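Diaminopimelate decarboxylase (Helicobacter pylori, PDB 2QGH) catalyses the decarboxylation of meso-diaminopimelate to L-lysine, the last step of bacterial lysine biosynthesis, with pyridoxal-5'-phosphate as cofactor. Local coordinates at residues Thr33-Tyr38 / Lys391-Ala396; Ala67-Ser72 / Ile89-Arg94; Leu291-Leu296 / Val309-Asn314; Ala327-Thr332 / Ala371-Gly376. All coordinates share one frame; numbering follows the deposited sequence.

In the fold
From the N terminus the chain runs through the strand of 33-38, which pairs with 391-396 near the end of the chain; contact 1 therefore closes a loop of some 350 residues, and the other three contacts nest inside it. Contact 2 comes first, a short closure between the starts of the helices that follow the first two strands of the parallel eight-stranded barrel. Contacts 3 and 4 follow in series in the mixed beta sheet, with strands 289-299 and 369-372 as neighbours. Contacts 1, 3 and 4 thus build the C-terminal beta domain, completed by an N-terminal strand. N68 of contact 2 joins it to the barrel, bonding to G376 and weakly to Y38.

Contact 1. Residues Thr33-Tyr38 / Lys391-Ala396; sequences TPFYLY and KLLELA
Y38 and E394 meet on one face of a parallel strand pair, where the Y38 hydroxyl donates to E394 OE2 at 2.5 Å, nearly along the C-O axis of the carboxylate. Ring and carboxylate planes stand 66° apart, with OE2 at the ring edge. E394 CG stays beside its own backbone N (chi1 -78°), and the extended chain carries the acid alongside Y36, whose CB lies 3.6 Å from E394 CG. OE2 also bonds to S380, while OE1 pairs with R406. The backbones are joined by three bonds: Y36 N to L393 O, L395 N to Y36 O at 2.8 Å and almost straight, and Y38 N to L395 O.

Packing is tight at the start, where P34 CG presses on L392 CD2 at 3.5 Å, the two side chains crossing at about a right angle. On the face of F35 and L395, L395 CD1 sits over the F35 ring, 4.2 Å from its centroid, in a CH-pi contact. The looser flank is at L37, which is partly exposed; its CD1 reaches L395 CB at 3.7 Å. Helix 24-30 covers F35, L37 and L395 through F28 and L27. The N-terminal strand 35-39 thus joins the mixed sheet of the C-terminal beta domain, lying between 393-397 and antiparallel 289-299, while strand 402-406 pairs with the far side of 393-397.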
loop_
_atom_site.group_PDB
_atom_site.type_symbol
_atom_site.label_atom_id
_atom_site.label_comp_id
_atom_site.label_asym_id
_atom_site.label_seq_id
_atom_site.Cartn_x
_atom_site.Cartn_y
_atom_site.Cartn_z
ATOM N N THR A 33 13.399 3.412 -16.518
ATOM C CA THR A 33 12.371 2.576 -15.893
ATOM C C THR A 33 12.517 2.568 -14.359
ATOM O O THR A 33 13.566 2.932 -13.827
ATOM C CB THR A 33 12.460 1.106 -16.383
ATOM O OG1 THR A 33 13.765 0.586 -16.103
ATOM C CG2 THR A 33 12.181 1.013 -17.872
ATOM N N PRO A 34 11.463 2.163 -13.629
ATOM C CA PRO A 34 10.166 1.726 -14.160
ATOM C C PRO A 34 9.223 2.925 -14.213
ATOM O O PRO A 34 9.422 3.913 -13.507
ATOM C CB PRO A 34 9.714 0.691 -13.139
ATOM C CG PRO A 34 10.185 1.317 -11.836
ATOM C CD PRO A 34 11.580 1.836 -12.190
ATOM N N PHE A 35 8.209 2.855 -15.057
ATOM C CA PHE A 35 7.266 3.953 -15.126
ATOM C C PHE A 35 5.907 3.515 -15.617
ATOM O O PHE A 35 5.744 2.417 -16.137
ATOM C CB PHE A 35 7.801 5.079 -16.016
ATOM C CG PHE A 35 8.188 4.642 -17.411
ATOM C CD1 PHE A 35 9.514 4.351 -17.722
ATOM C CD2 PHE A 35 7.236 4.576 -18.426
ATOM C CE1 PHE A 35 9.888 4.004 -19.024
ATOM C CE2 PHE A 35 7.600 4.233 -19.729
ATOM C CZ PHE A 35 8.929 3.946 -20.030
ATOM N N TYR A 36 4.918 4.368 -15.410
ATOM C CA TYR A 36 3.582 4.083 -15.881
ATOM C C TYR A 36 3.412 4.779 -17.232
ATOM O O TYR A 36 3.832 5.924 -17.400
ATOM C CB TYR A 36 2.552 4.611 -14.881
ATOM C CG TYR A 36 2.321 3.700 -13.693
ATOM C CD1 TYR A 36 1.537 2.557 -13.816
ATOM C CD2 TYR A 36 2.869 3.990 -12.444
ATOM C CE1 TYR A 36 1.297 1.723 -12.731
ATOM C CE2 TYR A 36 2.636 3.157 -11.346
ATOM C CZ TYR A 36 1.845 2.030 -11.501
ATOM O OH TYR A 36 1.577 1.218 -10.426
ATOM N N LEU A 37 2.819 4.079 -18.194
ATOM C CA LEU A 37 2.568 4.640 -19.524
ATOM C C LEU A 37 1.081 4.488 -19.849
ATOM O O LEU A 37 0.537 3.377 -19.794
ATOM C CB LEU A 37 3.402 3.915 -20.587
ATOM C CG LEU A 37 3.312 4.439 -22.027
ATOM C CD1 LEU A 37 3.811 5.874 -22.096
ATOM C CD2 LEU A 37 4.136 3.542 -22.942
ATOM N N TYR A 38 0.431 5.598 -20.189
ATOM C CA TYR A 38 -0.998 5.579 -20.493
ATOM C C TYR A 38 -1.360 5.938 -21.927
ATOM O O TYR A 38 -0.962 6.993 -22.428
ATOM C CB TYR A 38 -1.757 6.543 -19.575
ATOM C CG TYR A 38 -1.593 6.270 -18.099
ATOM C CD1 TYR A 38 -0.491 6.757 -17.393
ATOM C CD2 TYR A 38 -2.531 5.501 -17.411
ATOM C CE1 TYR A 38 -0.334 6.480 -16.037
ATOM C CE2 TYR A 38 -2.380 5.217 -16.068
ATOM C CZ TYR A 38 -1.283 5.706 -15.383
ATOM O OH TYR A 38 -1.143 5.401 -14.049
ATOM N N LYS A 391 8.054 7.495 -5.788
ATOM C CA LYS A 391 6.927 7.207 -6.670
ATOM C C LYS A 391 7.378 7.362 -8.110
ATOM O O LYS A 391 8.134 8.267 -8.434
ATOM C CB LYS A 391 5.759 8.154 -6.399
ATOM C CG LYS A 391 5.113 7.926 -5.051
ATOM C CD LYS A 391 3.664 8.372 -5.031
ATOM C CE LYS A 391 2.948 7.751 -3.848
ATOM N NZ LYS A 391 1.464 7.984 -3.866
ATOM N N LEU A 392 6.892 6.485 -8.974
ATOM C CA LEU A 392 7.269 6.482 -10.379
ATOM C C LEU A 392 6.843 7.662 -11.263
ATOM O O LEU A 392 5.957 8.462 -10.924
ATOM C CB LEU A 392 6.765 5.187 -11.020
ATOM C CG LEU A 392 7.063 3.914 -10.231
ATOM C CD1 LEU A 392 6.507 2.695 -10.969
ATOM C CD2 LEU A 392 8.567 3.801 -10.023
ATOM N N LEU A 393 7.507 7.730 -12.411
ATOM C CA LEU A 393 7.272 8.711 -13.462
ATOM C C LEU A 393 6.053 8.200 -14.232
ATOM O O LEU A 393 5.946 7.009 -14.522
ATOM C CB LEU A 393 8.487 8.742 -14.402
ATOM C CG LEU A 393 8.345 9.296 -15.827
ATOM C CD1 LEU A 393 8.426 10.812 -15.805
ATOM C CD2 LEU A 393 9.459 8.726 -16.719
ATOM N N GLU A 394 5.131 9.090 -14.560
ATOM C CA GLU A 394 3.955 8.680 -15.303
ATOM C C GLU A 394 3.927 9.422 -16.627
ATOM O O GLU A 394 3.975 10.646 -16.657
ATOM C CB GLU A 394 2.681 8.950 -14.490
ATOM C CG GLU A 394 2.431 7.917 -13.401
ATOM C CD GLU A 394 1.074 8.076 -12.721
ATOM O OE1 GLU A 394 0.869 9.072 -11.996
ATOM O OE2 GLU A 394 0.207 7.203 -12.914
ATOM N N LEU A 395 3.861 8.660 -17.718
ATOM C CA LEU A 395 3.847 9.216 -19.068
ATOM C C LEU A 395 2.537 8.948 -19.792
ATOM O O LEU A 395 1.887 7.930 -19.561
ATOM C CB LEU A 395 4.992 8.614 -19.888
ATOM C CG LEU A 395 6.408 8.936 -19.413
ATOM C CD1 LEU A 395 7.419 8.040 -20.121
ATOM C CD2 LEU A 395 6.689 10.405 -19.678
ATOM N N ALA A 396 2.164 9.856 -20.686
ATOM C CA ALA A 396 0.935 9.692 -21.450
ATOM C C ALA A 396 1.209 9.770 -22.943
ATOM O O ALA A 396 2.138 10.444 -23.383
ATOM C CB ALA A 396 -0.088 10.758 -21.053
#

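Contact 2. Residues Ala67-Ser72 / Ile89-Arg94; sequences ANSNLS and IGEIQR
The two helix starts that meet here follow the first and second strands of the pyridoxal-binding barrel, an alpha/beta barrel of the alanine racemase type. R94, in the second turn of helix 89-97, reaches over to the turn that leads into helix 71-79. Its chain is extended from CG to NE and runs past S69, whose CB lies 3.5 Å from R94 CD and over one face of the guanidinium. R94 NH1 comes within 2.8 Å of S69 O, but the angle is too poor for a hydrogen bond. L71 CD1 approaches the same nitrogen at 3.2 Å, the two side chains crossing at about a right angle. R94 NH1 forms a salt bridge with E418 of the second subunit, which also accepts from L71 N, so one carboxylate ties both segments to the dimer partner.

A water oxygen lies 2.7 Å from S69 OG and 2.8 Å from E91 OE2, and donates to the latter; the other oxygen of this carboxylate accepts from V87 N. The turn itself is held by its asparagines: N68 OD1 accepts from N70 N in an Asx turn (3.1 Å), in the carbonyl plane, and N70 OD1 caps the helix through a weak bond from S72 N. N70 ND2 in turn donates to I405 O. Strand 402-406 thus flanks the start of helix 71-79, helix 282-285 touches A67 and N68, and E91 and I92 of helix 89-97 pack on C86 of strand 83-86.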
loop_
_atom_site.group_PDB
_atom_site.type_symbol
_atom_site.label_atom_id
_atom_site.label_comp_id
_atom_site.label_asym_id
_atom_site.label_seq_id
_atom_site.Cartn_x
_atom_site.Cartn_y
_atom_site.Cartn_z
ATOM N N ALA A 67 -9.862 5.104 -8.938
ATOM C CA ALA A 67 -9.198 4.240 -9.919
ATOM C C ALA A 67 -7.866 4.854 -10.340
ATOM O O ALA A 67 -6.826 4.192 -10.320
ATOM C CB ALA A 67 -10.087 4.035 -11.140
ATOM N N ASN A 68 -7.914 6.129 -10.719
ATOM C CA ASN A 68 -6.734 6.875 -11.136
ATOM C C ASN A 68 -7.122 8.348 -11.151
ATOM O O ASN A 68 -7.996 8.753 -11.912
ATOM C CB ASN A 68 -6.277 6.447 -12.533
ATOM C CG ASN A 68 -4.849 6.867 -12.823
ATOM O OD1 ASN A 68 -4.463 7.995 -12.544
ATOM N ND2 ASN A 68 -4.062 5.960 -13.384
ATOM N N SER A 69 -6.470 9.137 -10.305
ATOM C CA SER A 69 -6.764 10.560 -10.171
ATOM C C SER A 69 -5.745 11.496 -10.805
ATOM O O SER A 69 -5.760 12.698 -10.516
ATOM C CB SER A 69 -6.882 10.929 -8.691
ATOM O OG SER A 69 -7.934 10.221 -8.078
ATOM N N ASN A 70 -4.863 10.970 -11.652
ATOM C CA ASN A 70 -3.867 11.828 -12.279
ATOM C C ASN A 70 -4.545 13.039 -12.949
ATOM O O ASN A 70 -5.510 12.904 -13.711
ATOM C CB ASN A 70 -3.021 11.026 -13.275
ATOM C CG ASN A 70 -2.016 11.891 -14.021
ATOM O OD1 ASN A 70 -2.349 12.526 -15.025
ATOM N ND2 ASN A 70 -0.783 11.929 -13.526
ATOM N N LEU A 71 -4.042 14.225 -12.614
ATOM C CA LEU A 71 -4.553 15.489 -13.125
ATOM C C LEU A 71 -4.766 15.529 -14.631
ATOM O O LEU A 71 -5.768 16.051 -15.102
ATOM C CB LEU A 71 -3.611 16.620 -12.717
ATOM C CG LEU A 71 -3.986 17.467 -11.501
ATOM C CD1 LEU A 71 -4.616 16.606 -10.428
ATOM C CD2 LEU A 71 -2.744 18.166 -10.986
ATOM N N SER A 72 -3.814 14.980 -15.378
ATOM C CA SER A 72 -3.897 14.970 -16.828
ATOM C C SER A 72 -5.040 14.121 -17.338
ATOM O O SER A 72 -5.781 14.550 -18.225
ATOM C CB SER A 72 -2.580 14.490 -17.435
ATOM O OG SER A 72 -1.601 15.500 -17.313
ATOM N N ILE A 89 -12.200 15.056 0.123
ATOM C CA ILE A 89 -12.067 16.441 -0.307
ATOM C C ILE A 89 -10.899 16.504 -1.277
ATOM O O ILE A 89 -10.917 17.274 -2.235
ATOM C CB ILE A 89 -11.829 17.409 0.892
ATOM C CG1 ILE A 89 -11.637 18.839 0.374
ATOM C CG2 ILE A 89 -10.629 16.966 1.709
ATOM C CD1 ILE A 89 -12.806 19.355 -0.473
ATOM N N GLY A 90 -9.889 15.672 -1.037
ATOM C CA GLY A 90 -8.733 15.639 -1.921
ATOM C C GLY A 90 -9.119 15.296 -3.356
ATOM O O GLY A 90 -8.604 15.894 -4.306
ATOM N N GLU A 91 -10.025 14.338 -3.528
ATOM C CA GLU A 91 -10.458 13.961 -4.869
ATOM C C GLU A 91 -11.358 15.034 -5.486
ATOM O O GLU A 91 -11.327 15.263 -6.696
ATOM C CB GLU A 91 -11.194 12.610 -4.850
ATOM C CG GLU A 91 -10.335 11.434 -4.450
ATOM C CD GLU A 91 -11.019 10.091 -4.688
ATOM O OE1 GLU A 91 -12.264 10.067 -4.769
ATOM O OE2 GLU A 91 -10.319 9.060 -4.781
ATOM N N ILE A 92 -12.172 15.681 -4.660
ATOM C CA ILE A 92 -13.044 16.728 -5.150
ATOM C C ILE A 92 -12.170 17.877 -5.655
ATOM O O ILE A 92 -12.413 18.433 -6.737
ATOM C CB ILE A 92 -13.994 17.238 -4.037
ATOM C CG1 ILE A 92 -14.916 16.105 -3.585
ATOM C CG2 ILE A 92 -14.812 18.421 -4.540
ATOM C CD1 ILE A 92 -15.951 16.525 -2.564
ATOM N N GLN A 93 -11.139 18.222 -4.882
ATOM C CA GLN A 93 -10.249 19.301 -5.283
ATOM C C GLN A 93 -9.526 18.962 -6.573
ATOM O O GLN A 93 -9.380 19.823 -7.436
ATOM C CB GLN A 93 -9.245 19.634 -4.170
ATOM C CG GLN A 93 -9.910 20.206 -2.913
ATOM C CD GLN A 93 -8.935 20.926 -1.987
ATOM O OE1 GLN A 93 -9.324 21.425 -0.919
ATOM N NE2 GLN A 93 -7.669 21.000 -2.394
ATOM N N ARG A 94 -9.073 17.716 -6.711
ATOM C CA ARG A 94 -8.390 17.289 -7.939
ATOM C C ARG A 94 -9.318 17.477 -9.139
ATOM O O ARG A 94 -8.943 18.092 -10.137
ATOM C CB ARG A 94 -8.009 15.812 -7.877
ATOM C CG ARG A 94 -6.815 15.457 -7.003
ATOM C CD ARG A 94 -6.629 13.948 -7.015
ATOM N NE ARG A 94 -5.300 13.516 -6.590
ATOM C CZ ARG A 94 -4.209 13.571 -7.347
ATOM N NH1 ARG A 94 -4.282 14.040 -8.579
ATOM N NH2 ARG A 94 -3.043 13.153 -6.869
HETATM O O HOH W 1 -7.685 9.446 -5.474
#

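Contact 3. Residues Leu291-Leu296 / Val309-Asn314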
loop_
_atom_site.group_PDB
_atom_site.type_symbol
_atom_site.label_atom_id
_atom_site.label_comp_id
_atom_site.label_asym_id
_atom_site.label_seq_id
_atom_site.Cartn_x
_atom_site.Cartn_y
_atom_site.Cartn_z
ATOM N N LEU A 291 2.594 -0.825 -16.833
ATOM C CA LEU A 291 3.784 -0.652 -16.018
ATOM C C LEU A 291 5.015 -1.212 -16.741
ATOM O O LEU A 291 5.235 -2.426 -16.789
ATOM C CB LEU A 291 3.588 -1.345 -14.665
ATOM C CG LEU A 291 4.697 -1.265 -13.616
ATOM C CD1 LEU A 291 5.276 0.143 -13.538
ATOM C CD2 LEU A 291 4.123 -1.693 -12.277
ATOM N N ILE A 292 5.800 -0.303 -17.311
ATOM C CA ILE A 292 7.009 -0.663 -18.034
ATOM C C ILE A 292 8.146 -0.723 -17.026
ATOM O O ILE A 292 8.453 0.264 -16.351
ATOM C CB ILE A 292 7.353 0.391 -19.121
ATOM C CG1 ILE A 292 6.103 0.737 -19.944
ATOM C CG2 ILE A 292 8.468 -0.135 -20.018
ATOM C CD1 ILE A 292 5.417 -0.453 -20.566
ATOM N N THR A 293 8.774 -1.886 -16.944
ATOM C CA THR A 293 9.855 -2.121 -16.012
ATOM C C THR A 293 10.972 -2.895 -16.710
ATOM O O THR A 293 10.718 -3.726 -17.590
ATOM C CB THR A 293 9.338 -2.924 -14.819
ATOM O OG1 THR A 293 10.419 -3.245 -13.943
ATOM C CG2 THR A 293 8.673 -4.192 -15.297
ATOM N N GLN A 294 12.207 -2.621 -16.302
ATOM C CA GLN A 294 13.381 -3.260 -16.888
ATOM C C GLN A 294 13.858 -4.464 -16.087
ATOM O O GLN A 294 13.680 -4.521 -14.874
ATOM C CB GLN A 294 14.510 -2.228 -16.997
ATOM C CG GLN A 294 15.861 -2.804 -17.350
ATOM C CD GLN A 294 16.932 -1.739 -17.474
ATOM O OE1 GLN A 294 18.110 -2.049 -17.623
ATOM N NE2 GLN A 294 16.527 -0.475 -17.419
ATOM N N VAL A 295 14.465 -5.426 -16.773
ATOM C CA VAL A 295 14.979 -6.624 -16.110
ATOM C C VAL A 295 16.355 -6.330 -15.520
ATOM O O VAL A 295 17.222 -5.807 -16.206
ATOM C CB VAL A 295 15.130 -7.793 -17.100
ATOM C CG1 VAL A 295 15.696 -9.018 -16.380
ATOM C CG2 VAL A 295 13.792 -8.111 -17.733
ATOM N N LEU A 296 16.557 -6.667 -14.252
ATOM C CA LEU A 296 17.852 -6.427 -13.621
ATOM C C LEU A 296 18.702 -7.691 -13.594
ATOM O O LEU A 296 19.859 -7.673 -14.014
ATOM C CB LEU A 296 17.663 -5.895 -12.201
ATOM C CG LEU A 296 16.877 -4.582 -12.107
ATOM C CD1 LEU A 296 16.689 -4.209 -10.645
ATOM C CD2 LEU A 296 17.613 -3.472 -12.872
ATOM N N VAL A 309 12.839 -7.809 -11.611
ATOM C CA VAL A 309 12.534 -6.587 -12.329
ATOM C C VAL A 309 12.661 -5.368 -11.400
ATOM O O VAL A 309 12.628 -5.520 -10.179
ATOM C CB VAL A 309 11.125 -6.757 -12.936
ATOM C CG1 VAL A 309 10.238 -5.569 -12.620
ATOM C CG2 VAL A 309 11.249 -7.012 -14.428
ATOM N N ASP A 310 12.812 -4.163 -11.956
ATOM C CA ASP A 310 12.992 -2.987 -11.104
ATOM C C ASP A 310 11.753 -2.306 -10.516
ATOM O O ASP A 310 11.889 -1.315 -9.811
ATOM C CB ASP A 310 13.894 -1.932 -11.788
ATOM C CG ASP A 310 13.335 -1.415 -13.117
ATOM O OD1 ASP A 310 12.151 -1.653 -13.428
ATOM O OD2 ASP A 310 14.096 -0.747 -13.854
ATOM N N ALA A 311 10.560 -2.825 -10.801
ATOM C CA ALA A 311 9.319 -2.279 -10.238
ATOM C C ALA A 311 8.957 -3.224 -9.091
ATOM O O ALA A 311 9.335 -4.390 -9.114
ATOM C CB ALA A 311 8.202 -2.266 -11.283
ATOM N N GLY A 312 8.242 -2.732 -8.085
ATOM C CA GLY A 312 7.900 -3.595 -6.974
ATOM C C GLY A 312 6.492 -3.403 -6.450
ATOM O O GLY A 312 5.731 -2.578 -6.954
ATOM N N MET A 313 6.154 -4.162 -5.418
ATOM C CA MET A 313 4.832 -4.086 -4.819
ATOM C C MET A 313 4.475 -2.675 -4.357
ATOM O O MET A 313 3.299 -2.308 -4.335
ATOM C CB MET A 313 4.740 -5.060 -3.650
ATOM C CG MET A 313 5.672 -4.725 -2.496
ATOM S SD MET A 313 5.435 -5.904 -1.170
ATOM C CE MET A 313 3.780 -5.421 -0.555
ATOM N N ASN A 314 5.473 -1.874 -3.986
ATOM C CA ASN A 314 5.177 -0.509 -3.563
ATOM C C ASN A 314 4.587 0.266 -4.742
ATOM O O ASN A 314 3.758 1.153 -4.553
ATOM C CB ASN A 314 6.434 0.213 -3.053
ATOM C CG ASN A 314 7.401 0.554 -4.163
ATOM O OD1 ASN A 314 8.034 -0.327 -4.738
ATOM N ND2 ASN A 314 7.518 1.836 -4.475
#
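The D310 carboxylate is the flat group of this contact, and Q294 N approaches its OD1 from above the plane, 45° out of it, at 3.0 Å. Q294 CB lies 3.5 Å from the other oxygen, OD2, which accepts from T33. D310 CG is turned between its own backbone N and carbonyl carbon (chi1 60°), which brings the acid back against strand 289-299. T293 OG1 also lies beside OD1, but too close to its neighbours in the model for its position to be sure.

The backbone of D310 closes the exchange, D310 N donating to Q294 O at 3.1 Å. The same residue thus grips Q294 through side chain and main chain. L296 CD1 packs on D310 CB at 3.8 Å, its side chain crossing that of D310 at about a right angle, and L291 CD2 meets A311 CB at 4.2 Å. Next to D310, V295 and V309 form an antiparallel non-hydrogen-bonded pair, their CG2 atoms 4.3 Å apart. The arrangement is the end of a beta hairpin in the C-terminal beta domain: strand 306-309 stops at V309, and an aspartate side chain takes over a backbone N-H of the longer strand.

Contact 4. Residues Ala327-Thr332 / Ala371-Gly376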
loop_
_atom_site.group_PDB
_atom_site.type_symbol
_atom_site.label_atom_id
_atom_site.label_comp_id
_atom_site.label_asym_id
_atom_site.label_seq_id
_atom_site.Cartn_x
_atom_site.Cartn_y
_atom_site.Cartn_z
ATOM N N ALA A 327 -1.510 -9.560 -16.929
ATOM C CA ALA A 327 -0.646 -10.134 -17.948
ATOM C C ALA A 327 0.700 -9.418 -18.030
ATOM O O ALA A 327 0.807 -8.224 -17.737
ATOM C CB ALA A 327 -1.342 -10.104 -19.302
ATOM N N ILE A 328 1.726 -10.172 -18.416
ATOM C CA ILE A 328 3.079 -9.648 -18.568
ATOM C C ILE A 328 3.507 -9.876 -20.019
ATOM O O ILE A 328 3.530 -11.006 -20.505
ATOM C CB ILE A 328 4.072 -10.358 -17.609
ATOM C CG1 ILE A 328 3.757 -9.968 -16.162
ATOM C CG2 ILE A 328 5.510 -9.995 -17.973
ATOM C CD1 ILE A 328 4.588 -10.684 -15.126
ATOM N N ARG A 329 3.834 -8.791 -20.704
ATOM C CA ARG A 329 4.238 -8.859 -22.099
ATOM C C ARG A 329 5.664 -8.339 -22.292
ATOM O O ARG A 329 6.027 -7.287 -21.764
ATOM C CB ARG A 329 3.260 -8.030 -22.940
ATOM C CG ARG A 329 3.586 -7.950 -24.414
ATOM C CD ARG A 329 2.803 -6.827 -25.050
ATOM N NE ARG A 329 3.006 -5.593 -24.306
ATOM C CZ ARG A 329 2.436 -4.432 -24.602
ATOM N NH1 ARG A 329 1.615 -4.338 -25.640
ATOM N NH2 ARG A 329 2.690 -3.362 -23.863
ATOM N N VAL A 330 6.474 -9.082 -23.042
ATOM C CA VAL A 330 7.842 -8.660 -23.302
ATOM C C VAL A 330 7.820 -7.600 -24.396
ATOM O O VAL A 330 7.207 -7.790 -25.446
ATOM C CB VAL A 330 8.720 -9.833 -23.757
ATOM C CG1 VAL A 330 10.127 -9.333 -24.064
ATOM C CG2 VAL A 330 8.756 -10.902 -22.673
ATOM N N ILE A 331 8.484 -6.478 -24.140
ATOM C CA ILE A 331 8.534 -5.379 -25.091
ATOM C C ILE A 331 9.767 -5.464 -25.987
ATOM O O ILE A 331 9.760 -4.979 -27.123
ATOM C CB ILE A 331 8.546 -4.030 -24.350
ATOM C CG1 ILE A 331 7.284 -3.906 -23.492
ATOM C CG2 ILE A 331 8.659 -2.883 -25.349
ATOM C CD1 ILE A 331 7.203 -2.626 -22.696
ATOM N N THR A 332 10.822 -6.084 -25.468
ATOM C CA THR A 332 12.070 -6.234 -26.204
ATOM C C THR A 332 12.068 -7.489 -27.077
ATOM O O THR A 332 11.960 -8.614 -26.575
ATOM C CB THR A 332 13.274 -6.283 -25.229
ATOM O OG1 THR A 332 13.447 -4.996 -24.624
ATOM C CG2 THR A 332 14.552 -6.670 -25.961
ATOM N N ALA A 371 6.237 -5.176 -19.995
ATOM C CA ALA A 371 5.136 -4.338 -19.551
ATOM C C ALA A 371 4.104 -5.188 -18.833
ATOM O O ALA A 371 3.728 -6.250 -19.314
ATOM C CB ALA A 371 4.499 -3.631 -20.736
ATOM N N ILE A 372 3.680 -4.730 -17.659
ATOM C CA ILE A 372 2.655 -5.418 -16.885
ATOM C C ILE A 372 1.394 -4.727 -17.354
ATOM O O ILE A 372 1.270 -3.510 -17.226
ATOM C CB ILE A 372 2.838 -5.199 -15.377
ATOM C CG1 ILE A 372 4.187 -5.783 -14.934
ATOM C CG2 ILE A 372 1.700 -5.851 -14.614
ATOM C CD1 ILE A 372 4.484 -5.603 -13.450
ATOM N N GLU A 373 0.465 -5.506 -17.896
ATOM C CA GLU A 373 -0.772 -4.972 -18.470
ATOM C C GLU A 373 -1.960 -4.606 -17.573
ATOM O O GLU A 373 -2.090 -5.081 -16.445
ATOM C CB GLU A 373 -1.246 -5.932 -19.573
ATOM C CG GLU A 373 -0.492 -5.770 -20.900
ATOM C CD GLU A 373 -0.754 -6.901 -21.893
ATOM O OE1 GLU A 373 -1.908 -7.370 -21.991
ATOM O OE2 GLU A 373 0.198 -7.308 -22.592
ATOM N N LYS A 374 -2.822 -3.746 -18.111
ATOM C CA LYS A 374 -4.041 -3.289 -17.440
ATOM C C LYS A 374 -3.839 -2.829 -16.002
ATOM O O LYS A 374 -4.601 -3.210 -15.106
ATOM C CB LYS A 374 -5.101 -4.399 -17.466
ATOM C CG LYS A 374 -5.376 -4.966 -18.843
ATOM C CD LYS A 374 -6.499 -5.982 -18.800
ATOM C CE LYS A 374 -6.641 -6.697 -20.141
ATOM N NZ LYS A 374 -6.861 -5.729 -21.238
ATOM N N VAL A 375 -2.822 -1.996 -15.797
ATOM C CA VAL A 375 -2.490 -1.466 -14.480
ATOM C C VAL A 375 -2.880 0.004 -14.347
ATOM O O VAL A 375 -2.374 0.708 -13.468
ATOM C CB VAL A 375 -0.979 -1.583 -14.199
ATOM C CG1 VAL A 375 -0.551 -3.025 -14.260
ATOM C CG2 VAL A 375 -0.203 -0.751 -15.207
ATOM N N GLY A 376 -3.778 0.461 -15.221
ATOM C CA GLY A 376 -4.218 1.846 -15.187
ATOM C C GLY A 376 -5.194 2.157 -14.064
ATOM O O GLY A 376 -5.424 3.317 -13.723
#
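R329 and E373 cross at about a right angle on one face of a short antiparallel pair, their guanidinium and carboxylate planes 66° apart. E373 OE2 lies over a face of the guanidinium, 3.7 Å from R329 NE, a long salt bridge in which no N-H points at the oxygen. The same oxygen comes closer to the aliphatic root of the arginine, 3.2 Å from R329 CB. R329 CG starts anti to the backbone N, and a bend at chi3 (52°) turns the guanidinium so that A371 CB lies in its plane, at the edge, 3.6 Å from NH2. NE is buried by this contact without a hydrogen-bonding partner, whereas NH2 forms a salt bridge with E290.

A371 CB is also met by I331 CD1, at a tight 3.5 Å, so the methyl meets the isoleucine tip and the arginine end in directions roughly at right angles to each other. On the face of I328 and I372 the contact is apolar: I328 CG1 and I372 CG1 approach to 4.4 Å. R329 and A371 form a hydrogen-bonded pair, R329 N to A371 O at 2.9 Å and A371 N to R329 O at 2.8 Å, and beyond the strand end E373 N donates to A327 O at 2.7 Å.

In the mixed sheet of the C-terminal beta domain, strand 328-330 therefore lies along one edge of strand 369-372, which has strand 289-299 as its other neighbour. Strand 354-361 packs on I328 and I372 through L356, L361 and F355, and Y24 of helix 24-30 covers R329 and I331.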